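Local coordinates for protein cellulase (Xanthomonas axonopodis pv. citri, PDB 4W7W) that probably hydrolyses the beta-1,4-glucosidic bonds of cellulose as a family 5 glycoside hydrolase, and binds cello-oligosaccharide at one end of its (beta/alpha)8 barrel, at residues A189-H194 with E222-L227; G265-A270 with W296-A301; H194-T199 with T252-E257. One frame throughout, in Å; residues are numbered along the deposited sequence.

Interaction 1: residues A189-H194 with E222-L227; sequences AYTGAH and EAHQYL. With BGC (beta-D-glucopyranose), chain C; BGC (beta-D-glucopyranose), chain B.
The imidazole of H224 carries the methyl CG2 of T191 over the centre of one face, a CH-pi contact 3.9 Å from the ring centroid, while at its edge NE2 donates in the ring plane to E222 OE2. This is the C-terminal end of strand 219-226 of the (beta/alpha)8 barrel, where the loop following strand 183-186 folds over it. On that loop the Y190 ring lays one face against the sugars: C4 of the chain C glucose and C1 of the chain B glucose sit above its rim, the platform stacking usual in carbohydrate sites. The H194 ring meets Q225 OE1 at its edge, in plane, and brings its CE1-NE2 edge toward O2 of the chain C glucose, CE1 being 3.5 Å from it.

The backbones join in a single bridge between G192 and H224. H224 N donates to T191 O at 2.9 Å, and A193 N donates to H224 O over an equal span. T191 OG1, anti to its own N (chi1 -152°), reaches back to E222 O, a 2.6 Å bond lying in the carbonyl plane, which leaves CG2 over the imidazole. H224 has both ring nitrogens bonded, since ND1 pairs with E154, a residue of the same glycan pocket. Bonds at both nitrogens hold the imidazole in one rotation, and R67 positions E222 through a salt bridge. Q225 bends at chi2 (62°), bringing its amide under the loop, where A193 CB lies 3.4 Å from OE1. The same oxygen accepts H194 N in its carbonyl plane at 2.9 Å.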
loop_
_atom_site.group_PDB
_atom_site.type_symbol
_atom_site.label_atom_id
_atom_site.label_comp_id
_atom_site.label_asym_id
_atom_site.label_seq_id
_atom_site.Cartn_x
_atom_site.Cartn_y
_atom_site.Cartn_z
ATOM N N ALA A 189 -0.900 5.592 -12.981
ATOM C CA ALA A 189 -0.395 6.928 -12.590
ATOM C C ALA A 189 0.058 6.948 -11.132
ATOM O O ALA A 189 -0.147 7.919 -10.389
ATOM C CB ALA A 189 -1.420 8.031 -12.879
ATOM N N TYR A 190 0.722 5.867 -10.716
ATOM C CA TYR A 190 1.256 5.737 -9.360
ATOM C C TYR A 190 0.142 5.813 -8.313
ATOM O O TYR A 190 0.397 6.120 -7.152
ATOM C CB TYR A 190 2.362 6.750 -9.069
ATOM C CG TYR A 190 3.493 6.716 -10.060
ATOM C CD1 TYR A 190 4.579 5.890 -9.873
ATOM C CD2 TYR A 190 3.474 7.541 -11.170
ATOM C CE1 TYR A 190 5.616 5.878 -10.785
ATOM C CE2 TYR A 190 4.504 7.550 -12.080
ATOM C CZ TYR A 190 5.578 6.721 -11.882
ATOM O OH TYR A 190 6.618 6.736 -12.795
ATOM N N THR A 191 -1.080 5.505 -8.748
ATOM C CA THR A 191 -2.290 5.567 -7.952
ATOM C C THR A 191 -2.398 6.826 -7.090
ATOM O O THR A 191 -2.891 6.813 -5.971
ATOM C CB THR A 191 -2.528 4.222 -7.209
ATOM O OG1 THR A 191 -3.926 4.074 -7.014
ATOM C CG2 THR A 191 -1.744 4.009 -5.897
ATOM N N GLY A 192 -1.988 7.955 -7.647
ATOM C CA GLY A 192 -2.051 9.201 -6.893
ATOM C C GLY A 192 -3.484 9.631 -6.646
ATOM O O GLY A 192 -4.301 9.663 -7.560
ATOM N N ALA A 193 -3.798 10.045 -5.421
ATOM C CA ALA A 193 -5.139 10.570 -5.176
ATOM C C ALA A 193 -5.377 11.821 -6.011
ATOM O O ALA A 193 -6.436 12.008 -6.594
ATOM C CB ALA A 193 -5.352 10.880 -3.707
ATOM N N HIS A 194 -4.375 12.686 -6.035
ATOM C CA HIS A 194 -4.472 13.976 -6.705
ATOM C C HIS A 194 -4.880 13.902 -8.173
ATOM O O HIS A 194 -5.564 14.796 -8.654
ATOM C CB HIS A 194 -3.145 14.748 -6.571
ATOM C CG HIS A 194 -1.982 14.054 -7.204
ATOM N ND1 HIS A 194 -1.557 14.341 -8.481
ATOM C CD2 HIS A 194 -1.217 13.016 -6.776
ATOM C CE1 HIS A 194 -0.560 13.538 -8.801
ATOM N NE2 HIS A 194 -0.324 12.737 -7.775
ATOM N N GLU A 222 -7.119 1.867 -3.399
ATOM C CA GLU A 222 -5.895 2.353 -2.782
ATOM C C GLU A 222 -5.349 3.533 -3.562
ATOM O O GLU A 222 -5.074 3.394 -4.750
ATOM C CB GLU A 222 -4.855 1.221 -2.762
ATOM C CG GLU A 222 -3.529 1.652 -2.152
ATOM C CD GLU A 222 -2.520 0.533 -2.081
ATOM O OE1 GLU A 222 -2.944 -0.640 -2.005
ATOM O OE2 GLU A 222 -1.300 0.846 -2.072
ATOM N N ALA A 223 -5.169 4.653 -2.862
ATOM C CA ALA A 223 -4.521 5.827 -3.419
ATOM C C ALA A 223 -3.306 6.154 -2.554
ATOM O O ALA A 223 -3.242 5.758 -1.388
ATOM C CB ALA A 223 -5.464 7.019 -3.477
ATOM N N HIS A 224 -2.336 6.839 -3.155
ATOM C CA HIS A 224 -1.162 7.345 -2.445
ATOM C C HIS A 224 -1.144 8.845 -2.583
ATOM O O HIS A 224 -1.619 9.381 -3.580
ATOM C CB HIS A 224 0.136 6.787 -3.024
ATOM C CG HIS A 224 0.271 5.307 -2.848
ATOM N ND1 HIS A 224 1.395 4.614 -3.232
ATOM C CD2 HIS A 224 -0.578 4.396 -2.318
ATOM C CE1 HIS A 224 1.216 3.329 -2.964
ATOM N NE2 HIS A 224 0.036 3.176 -2.397
ATOM N N GLN A 225 -0.594 9.551 -1.596
ATOM C CA GLN A 225 -0.514 11.006 -1.705
ATOM C C GLN A 225 0.680 11.549 -0.948
ATOM O O GLN A 225 0.784 11.436 0.267
ATOM C CB GLN A 225 -1.787 11.692 -1.206
ATOM C CG GLN A 225 -1.829 13.177 -1.532
ATOM C CD GLN A 225 -1.820 13.417 -3.018
ATOM O OE1 GLN A 225 -2.665 12.900 -3.739
ATOM N NE2 GLN A 225 -0.874 14.214 -3.494
ATOM N N TYR A 226 1.562 12.180 -1.711
ATOM C CA TYR A 226 2.697 12.928 -1.179
ATOM C C TYR A 226 2.504 14.409 -1.490
ATOM O O TYR A 226 1.691 14.777 -2.342
ATOM C CB TYR A 226 3.996 12.370 -1.773
ATOM C CG TYR A 226 4.301 10.967 -1.293
ATOM C CD1 TYR A 226 4.953 10.749 -0.093
ATOM C CD2 TYR A 226 3.932 9.846 -2.040
ATOM C CE1 TYR A 226 5.235 9.466 0.354
ATOM C CE2 TYR A 226 4.213 8.555 -1.584
ATOM C CZ TYR A 226 4.874 8.373 -0.382
ATOM O OH TYR A 226 5.185 7.134 0.115
ATOM N N LEU A 227 3.221 15.263 -0.761
ATOM C CA LEU A 227 2.877 16.680 -0.719
ATOM C C LEU A 227 3.946 17.610 -1.276
ATOM O O LEU A 227 3.815 18.825 -1.165
ATOM C CB LEU A 227 2.545 17.096 0.721
ATOM C CG LEU A 227 1.379 16.404 1.433
ATOM C CD1 LEU A 227 0.976 17.142 2.692
ATOM C CD2 LEU A 227 0.196 16.133 0.522
HETATM C C2 BGC C . 3.618 11.761 -10.225
HETATM C C3 BGC C . 4.597 11.143 -9.243
HETATM C C4 BGC C . 5.722 10.400 -9.980
HETATM C C5 BGC C . 6.353 11.235 -11.084
HETATM C C6 BGC C . 7.338 10.411 -11.916
HETATM C C1 BGC C . 4.342 12.539 -11.308
HETATM O O2 BGC C . 2.683 12.602 -9.532
HETATM O O3 BGC C . 3.845 10.237 -8.446
HETATM O O4 BGC C . 6.790 10.035 -9.102
HETATM O O5 BGC C . 5.339 11.737 -11.957
HETATM O O6 BGC C . 8.033 11.288 -12.811
HETATM C C2 BGC B . 8.013 8.215 -8.169
HETATM C C3 BGC B . 7.861 6.937 -7.356
HETATM C C4 BGC B . 7.049 7.186 -6.089
HETATM C C5 BGC B . 5.743 7.890 -6.439
HETATM C C6 BGC B . 4.985 8.321 -5.198
HETATM C C1 BGC B . 6.641 8.808 -8.422
HETATM O O2 BGC B . 8.642 7.959 -9.430
HETATM O O3 BGC B . 9.154 6.447 -7.003
HETATM O O4 BGC B . 6.823 5.964 -5.385
HETATM O O5 BGC B . 6.001 9.083 -7.179
HETATM O O6 BGC B . 3.796 9.036 -5.551
#

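Interaction 2: residues G265-A270 with W296-A301. With BGC (beta-D-glucopyranose), chain D.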
loop_
_atom_site.group_PDB
_atom_site.type_symbol
_atom_site.label_atom_id
_atom_site.label_comp_id
_atom_site.label_asym_id
_atom_site.label_seq_id
_atom_site.Cartn_x
_atom_site.Cartn_y
_atom_site.Cartn_z
ATOM N N GLY A 265 -2.760 4.126 1.005
ATOM C CA GLY A 265 -1.730 3.098 1.226
ATOM C C GLY A 265 -0.337 3.626 1.496
ATOM O O GLY A 265 0.483 2.941 2.118
ATOM N N GLU A 266 -0.063 4.845 1.007
ATOM C CA GLU A 266 1.152 5.557 1.342
ATOM C C GLU A 266 0.853 7.037 1.390
ATOM O O GLU A 266 0.125 7.570 0.550
ATOM C CB GLU A 266 2.275 5.380 0.320
ATOM C CG GLU A 266 2.769 3.968 0.164
ATOM C CD GLU A 266 3.951 3.848 -0.777
ATOM O OE1 GLU A 266 4.593 4.883 -1.126
ATOM O OE2 GLU A 266 4.233 2.697 -1.179
ATOM N N PHE A 267 1.495 7.703 2.337
ATOM C CA PHE A 267 1.540 9.156 2.444
ATOM C C PHE A 267 2.654 9.426 3.435
ATOM O O PHE A 267 3.021 8.561 4.219
ATOM C CB PHE A 267 0.208 9.776 2.917
ATOM C CG PHE A 267 -0.170 9.471 4.366
ATOM C CD1 PHE A 267 -0.461 8.183 4.780
ATOM C CD2 PHE A 267 -0.244 10.484 5.297
ATOM C CE1 PHE A 267 -0.820 7.919 6.091
ATOM C CE2 PHE A 267 -0.615 10.231 6.595
ATOM C CZ PHE A 267 -0.901 8.948 7.005
ATOM N N ALA A 268 3.195 10.635 3.401
ATOM C CA ALA A 268 4.248 11.037 4.323
ATOM C C ALA A 268 4.375 12.531 4.278
ATOM O O ALA A 268 4.043 13.170 3.271
ATOM C CB ALA A 268 5.583 10.422 3.947
ATOM N N THR A 269 4.909 13.067 5.365
ATOM C CA THR A 269 5.257 14.475 5.521
ATOM C C THR A 269 6.561 14.540 6.294
ATOM O O THR A 269 6.846 13.670 7.121
ATOM C CB THR A 269 4.135 15.236 6.257
ATOM O OG1 THR A 269 3.847 14.609 7.508
ATOM C CG2 THR A 269 2.870 15.283 5.431
ATOM N N ALA A 270 7.349 15.574 6.026
ATOM C CA ALA A 270 8.621 15.751 6.705
ATOM C C ALA A 270 8.454 16.496 8.013
ATOM O O ALA A 270 7.386 17.028 8.321
ATOM C CB ALA A 270 9.585 16.481 5.799
ATOM N N TRP A 296 -5.495 4.229 6.510
ATOM C CA TRP A 296 -4.256 4.705 5.960
ATOM C C TRP A 296 -3.088 3.972 6.575
ATOM O O TRP A 296 -3.154 3.472 7.698
ATOM C CB TRP A 296 -4.079 6.216 6.190
ATOM C CG TRP A 296 -4.300 6.760 7.569
ATOM C CD1 TRP A 296 -5.385 7.491 7.929
ATOM C CD2 TRP A 296 -3.433 6.720 8.734
ATOM N NE1 TRP A 296 -5.279 7.893 9.227
ATOM C CE2 TRP A 296 -4.087 7.451 9.740
ATOM C CE3 TRP A 296 -2.170 6.178 9.011
ATOM C CZ2 TRP A 296 -3.536 7.621 11.015
ATOM C CZ3 TRP A 296 -1.631 6.357 10.287
ATOM C CH2 TRP A 296 -2.313 7.069 11.264
ATOM N N THR A 297 -1.996 3.955 5.816
ATOM C CA THR A 297 -0.702 3.467 6.292
ATOM C C THR A 297 0.387 4.437 5.850
ATOM O O THR A 297 0.619 4.661 4.672
ATOM C CB THR A 297 -0.380 2.028 5.817
ATOM O OG1 THR A 297 -0.692 1.833 4.428
ATOM C CG2 THR A 297 -1.161 1.001 6.610
ATOM N N TRP A 298 1.066 4.996 6.843
ATOM C CA TRP A 298 2.162 5.942 6.649
ATOM C C TRP A 298 3.365 5.274 5.990
ATOM O O TRP A 298 3.690 4.121 6.296
ATOM C CB TRP A 298 2.574 6.439 8.026
ATOM C CG TRP A 298 3.803 7.281 8.080
ATOM C CD1 TRP A 298 5.085 6.844 8.205
ATOM C CD2 TRP A 298 3.869 8.702 8.016
ATOM N NE1 TRP A 298 5.952 7.905 8.249
ATOM C CE2 TRP A 298 5.229 9.067 8.139
ATOM C CE3 TRP A 298 2.917 9.712 7.911
ATOM C CZ2 TRP A 298 5.647 10.406 8.180
ATOM C CZ3 TRP A 298 3.337 11.025 7.941
ATOM C CH2 TRP A 298 4.688 11.356 8.077
ATOM N N TRP A 299 4.052 6.008 5.133
ATOM C CA TRP A 299 5.325 5.580 4.568
ATOM C C TRP A 299 6.431 6.374 5.266
ATOM O O TRP A 299 6.517 7.575 5.053
ATOM C CB TRP A 299 5.384 5.826 3.053
ATOM C CG TRP A 299 6.656 5.252 2.496
ATOM C CD1 TRP A 299 7.881 5.857 2.479
ATOM C CD2 TRP A 299 6.857 3.925 2.036
ATOM N NE1 TRP A 299 8.828 4.989 1.996
ATOM C CE2 TRP A 299 8.225 3.790 1.728
ATOM C CE3 TRP A 299 6.018 2.829 1.868
ATOM C CZ2 TRP A 299 8.764 2.597 1.239
ATOM C CZ3 TRP A 299 6.550 1.637 1.403
ATOM C CH2 TRP A 299 7.903 1.535 1.084
ATOM N N ALA A 300 7.296 5.759 6.082
ATOM C CA ALA A 300 7.377 4.334 6.402
ATOM C C ALA A 300 8.147 4.160 7.700
ATOM O O ALA A 300 8.775 5.090 8.217
ATOM C CB ALA A 300 8.099 3.575 5.295
ATOM N N ALA A 301 8.132 2.927 8.187
ATOM C CA ALA A 301 9.046 2.464 9.203
ATOM C C ALA A 301 9.804 1.264 8.662
ATOM O O ALA A 301 9.843 1.046 7.445
ATOM C CB ALA A 301 8.306 2.195 10.504
HETATM C C2 BGC D . 12.577 5.543 -0.940
HETATM C C3 BGC D . 13.749 4.689 -1.426
HETATM C C4 BGC D . 13.615 3.221 -1.021
HETATM C C5 BGC D . 12.217 2.711 -1.330
HETATM C C6 BGC D . 11.978 1.336 -0.730
HETATM C C1 BGC D . 11.255 4.903 -1.331
HETATM O O1 BGC D . 10.140 5.631 -0.791
HETATM O O2 BGC D . 12.660 6.862 -1.502
HETATM O O3 BGC D . 14.967 5.250 -0.921
HETATM O O4 BGC D . 14.512 2.406 -1.772
HETATM O O5 BGC D . 11.232 3.593 -0.789
HETATM O O6 BGC D . 10.748 0.864 -1.226
#
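Around the F267 ring, W296 and W298 close the tightly packed half of this contact, which joins the last two strands of the (beta/alpha)8 barrel, 262-268 and 293-301, linked through helix 273-288 as a beta-alpha-beta unit. W298 turns its edge to a face of F267, planes at 82°, with CE3 3.8 Å from F267 CE2. F267 in turn presents its own edge to W296 in an offset edge-to-face pair, its CZ 3.6 Å from W296 CE3. The phenyl reaches both indoles because its CG sits between the backbone N and carbonyl carbon. A268 CA lies over the six-membered ring of W298, 3.9 Å from the centroid, and T269 OG1 approaches the edge of that indole. W298 NE1 is bonded to F311 O.

The other half faces the substrate groove and relies less on interlocking rings. Here E266 and W299 run side by side in the same direction, carboxylate and indole planes 28° apart, with E266 CD 3.5 Å from W299 CE3. The carboxylate is held by Y226 and R67, so its orientation is set from outside this pair. W299 belongs to the glycan pocket: its NE1 comes within 3.1 Å of O1 of the chain D glucose, and a cis peptide follows it. Between the two halves, W299 N donates almost straight to F267 O at 2.9 Å, N-H...O angle 176°.

Interaction 3: residues H194-T199 with T252-E257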
loop_
_atom_site.group_PDB
_atom_site.type_symbol
_atom_site.label_atom_id
_atom_site.label_comp_id
_atom_site.label_asym_id
_atom_site.label_seq_id
_atom_site.Cartn_x
_atom_site.Cartn_y
_atom_site.Cartn_z
ATOM N N HIS A 194 -4.375 12.686 -6.035
ATOM C CA HIS A 194 -4.472 13.976 -6.705
ATOM C C HIS A 194 -4.880 13.902 -8.173
ATOM O O HIS A 194 -5.564 14.796 -8.654
ATOM C CB HIS A 194 -3.145 14.748 -6.571
ATOM C CG HIS A 194 -1.982 14.054 -7.204
ATOM N ND1 HIS A 194 -1.557 14.341 -8.481
ATOM C CD2 HIS A 194 -1.217 13.016 -6.776
ATOM C CE1 HIS A 194 -0.560 13.538 -8.801
ATOM N NE2 HIS A 194 -0.324 12.737 -7.775
ATOM N N SER A 195 -4.416 12.869 -8.878
ATOM C CA SER A 195 -4.588 12.755 -10.312
ATOM C C SER A 195 -5.673 11.764 -10.694
ATOM O O SER A 195 -5.820 11.424 -11.878
ATOM C CB SER A 195 -3.279 12.341 -10.942
ATOM O OG SER A 195 -2.846 11.143 -10.327
ATOM N N TRP A 196 -6.462 11.311 -9.723
ATOM C CA TRP A 196 -7.433 10.246 -9.939
ATOM C C TRP A 196 -8.391 10.549 -11.089
ATOM O O TRP A 196 -8.795 9.631 -11.817
ATOM C CB TRP A 196 -8.228 10.009 -8.659
ATOM C CG TRP A 196 -8.961 8.719 -8.612
ATOM C CD1 TRP A 196 -10.288 8.518 -8.752
ATOM C CD2 TRP A 196 -8.376 7.434 -8.384
ATOM N NE1 TRP A 196 -10.579 7.191 -8.627
ATOM C CE2 TRP A 196 -9.427 6.496 -8.394
ATOM C CE3 TRP A 196 -7.072 6.989 -8.133
ATOM C CZ2 TRP A 196 -9.223 5.143 -8.158
ATOM C CZ3 TRP A 196 -6.870 5.648 -7.906
ATOM C CH2 TRP A 196 -7.948 4.739 -7.919
ATOM N N ARG A 197 -8.773 11.822 -11.213
ATOM C CA ARG A 197 -9.806 12.233 -12.143
ATOM C C ARG A 197 -9.232 12.891 -13.394
ATOM O O ARG A 197 -9.997 13.349 -14.257
ATOM C CB ARG A 197 -10.813 13.153 -11.452
ATOM C CG ARG A 197 -11.397 12.542 -10.181
ATOM C CD ARG A 197 -12.446 13.404 -9.489
ATOM N NE ARG A 197 -13.716 13.187 -10.133
ATOM C CZ ARG A 197 -14.875 12.935 -9.541
ATOM N NH1 ARG A 197 -15.929 12.785 -10.309
ATOM N NH2 ARG A 197 -15.049 12.887 -8.252
ATOM N N SER A 198 -7.915 12.890 -13.548
ATOM C CA SER A 198 -7.293 13.615 -14.661
ATOM C C SER A 198 -7.535 12.926 -15.992
ATOM O O SER A 198 -7.279 11.724 -16.135
ATOM C CB SER A 198 -5.791 13.691 -14.465
ATOM O OG SER A 198 -5.171 14.310 -15.585
ATOM N N THR A 199 -7.953 13.717 -16.987
ATOM C CA THR A 199 -8.151 13.216 -18.337
ATOM C C THR A 199 -7.180 13.847 -19.316
ATOM O O THR A 199 -7.335 13.680 -20.520
ATOM C CB THR A 199 -9.585 13.468 -18.815
ATOM O OG1 THR A 199 -9.875 14.866 -18.766
ATOM C CG2 THR A 199 -10.564 12.730 -17.961
ATOM N N THR A 252 -11.931 11.481 -2.795
ATOM C CA THR A 252 -12.949 11.250 -1.776
ATOM C C THR A 252 -14.347 11.370 -2.379
ATOM O O THR A 252 -15.229 10.540 -2.128
ATOM C CB THR A 252 -12.756 12.245 -0.620
ATOM O OG1 THR A 252 -11.471 12.030 -0.031
ATOM C CG2 THR A 252 -13.813 12.109 0.445
ATOM N N SER A 253 -14.550 12.394 -3.210
ATOM C CA SER A 253 -15.850 12.558 -3.842
ATOM C C SER A 253 -16.168 11.379 -4.767
ATOM O O SER A 253 -17.291 10.896 -4.801
ATOM C CB SER A 253 -15.931 13.866 -4.627
ATOM O OG SER A 253 -17.267 14.154 -4.993
ATOM N N TRP A 254 -15.171 10.935 -5.533
ATOM C CA TRP A 254 -15.360 9.796 -6.431
ATOM C C TRP A 254 -15.795 8.557 -5.651
ATOM O O TRP A 254 -16.689 7.828 -6.076
ATOM C CB TRP A 254 -14.080 9.539 -7.208
ATOM C CG TRP A 254 -14.186 8.400 -8.155
ATOM C CD1 TRP A 254 -14.692 8.439 -9.422
ATOM C CD2 TRP A 254 -13.799 7.039 -7.919
ATOM N NE1 TRP A 254 -14.638 7.189 -9.986
ATOM C CE2 TRP A 254 -14.081 6.317 -9.090
ATOM C CE3 TRP A 254 -13.235 6.359 -6.837
ATOM C CZ2 TRP A 254 -13.821 4.952 -9.207
ATOM C CZ3 TRP A 254 -12.972 5.007 -6.966
ATOM C CH2 TRP A 254 -13.259 4.324 -8.139
ATOM N N LEU A 255 -15.160 8.312 -4.505
ATOM C CA LEU A 255 -15.575 7.191 -3.673
ATOM C C LEU A 255 -17.046 7.323 -3.294
ATOM O O LEU A 255 -17.826 6.376 -3.423
ATOM C CB LEU A 255 -14.743 7.130 -2.388
ATOM C CG LEU A 255 -13.254 6.864 -2.546
ATOM C CD1 LEU A 255 -12.570 7.090 -1.199
ATOM C CD2 LEU A 255 -12.999 5.467 -3.074
ATOM N N ARG A 256 -17.424 8.509 -2.830
ATOM C CA ARG A 256 -18.782 8.728 -2.383
ATOM C C ARG A 256 -19.784 8.574 -3.537
ATOM O O ARG A 256 -20.833 7.942 -3.369
ATOM C CB ARG A 256 -18.883 10.088 -1.709
ATOM C CG ARG A 256 -20.046 10.219 -0.761
ATOM C CD ARG A 256 -19.937 11.512 0.024
ATOM N NE ARG A 256 -19.018 11.392 1.152
ATOM C CZ ARG A 256 -18.101 12.277 1.496
ATOM N NH1 ARG A 256 -17.948 13.418 0.832
ATOM N NH2 ARG A 256 -17.349 12.026 2.552
ATOM N N GLU A 257 -19.439 9.132 -4.699
ATOM C CA GLU A 257 -20.288 9.058 -5.897
ATOM C C GLU A 257 -20.569 7.626 -6.313
ATOM O O GLU A 257 -21.653 7.314 -6.786
ATOM C CB GLU A 257 -19.614 9.772 -7.076
ATOM C CG GLU A 257 -19.473 11.267 -6.901
ATOM C CD GLU A 257 -18.337 11.856 -7.718
ATOM O OE1 GLU A 257 -17.963 11.245 -8.746
ATOM O OE2 GLU A 257 -17.791 12.926 -7.306
#
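R197 reaches from its loop to E257 on helix 243-258, and its chain can be followed outward. From CB the chain carries CG anti to the carbonyl carbon and runs extended to CD across the gap to the helix. A bend at chi3 (83°) then turns NE and CZ so that the guanidinium arrives end-on at the carboxylate. NH1 donates to E257 OE1 at 3.0 Å, on the syn lone pair. NH2 donates to E257 OE2 at 2.9 Å, which completes a two-pronged salt bridge. The guanidinium and carboxylate planes are 51° apart. NH2 also lies 3.6 Å from W254 CB and bonds to G250 O, one turn before W254. E257 OE2 takes a second bond, from S253 OG at 2.7 Å on its anti side, which steadies the acceptor in front of the arginine.

Inward of this exposed bridge, the neighbouring W196 drives the edge of its indole into the face of W254, five- and six-membered ring centroids 4.5 Å apart and planes at 65°. W196 NE1 points down at that face, 3.3 Å from W254 CD2, whereas W254 NE1 bonds to E210. F251 and helix 205-209 pack further against W196. The result is peripheral packing of the (beta/alpha)8 barrel, in which a loop from the C-terminal end of strand 183-186 is fastened to an outer helix.

Overall arrangement
All three interactions belong to the second half of one (beta/alpha)8 barrel. Interactions 1 and 2 have centres about 11 Å apart and share the parallel sheet through the neighbouring strands 219-226 and 262-268; they are bridged by Y226 OH to E266 OE1 and by A223 O to G265 N, and both line the glycan groove. Interaction 3, also about 11 Å from interaction 1, shares H194 with it and carries the same loop outward onto helix 243-258, while lying about 20 Å from interaction 2. Along the chain, 1 and 3 interleave and both close before 2 opens. One continuous path thus runs from the outer helix through the loop to the sugar-binding strand ends.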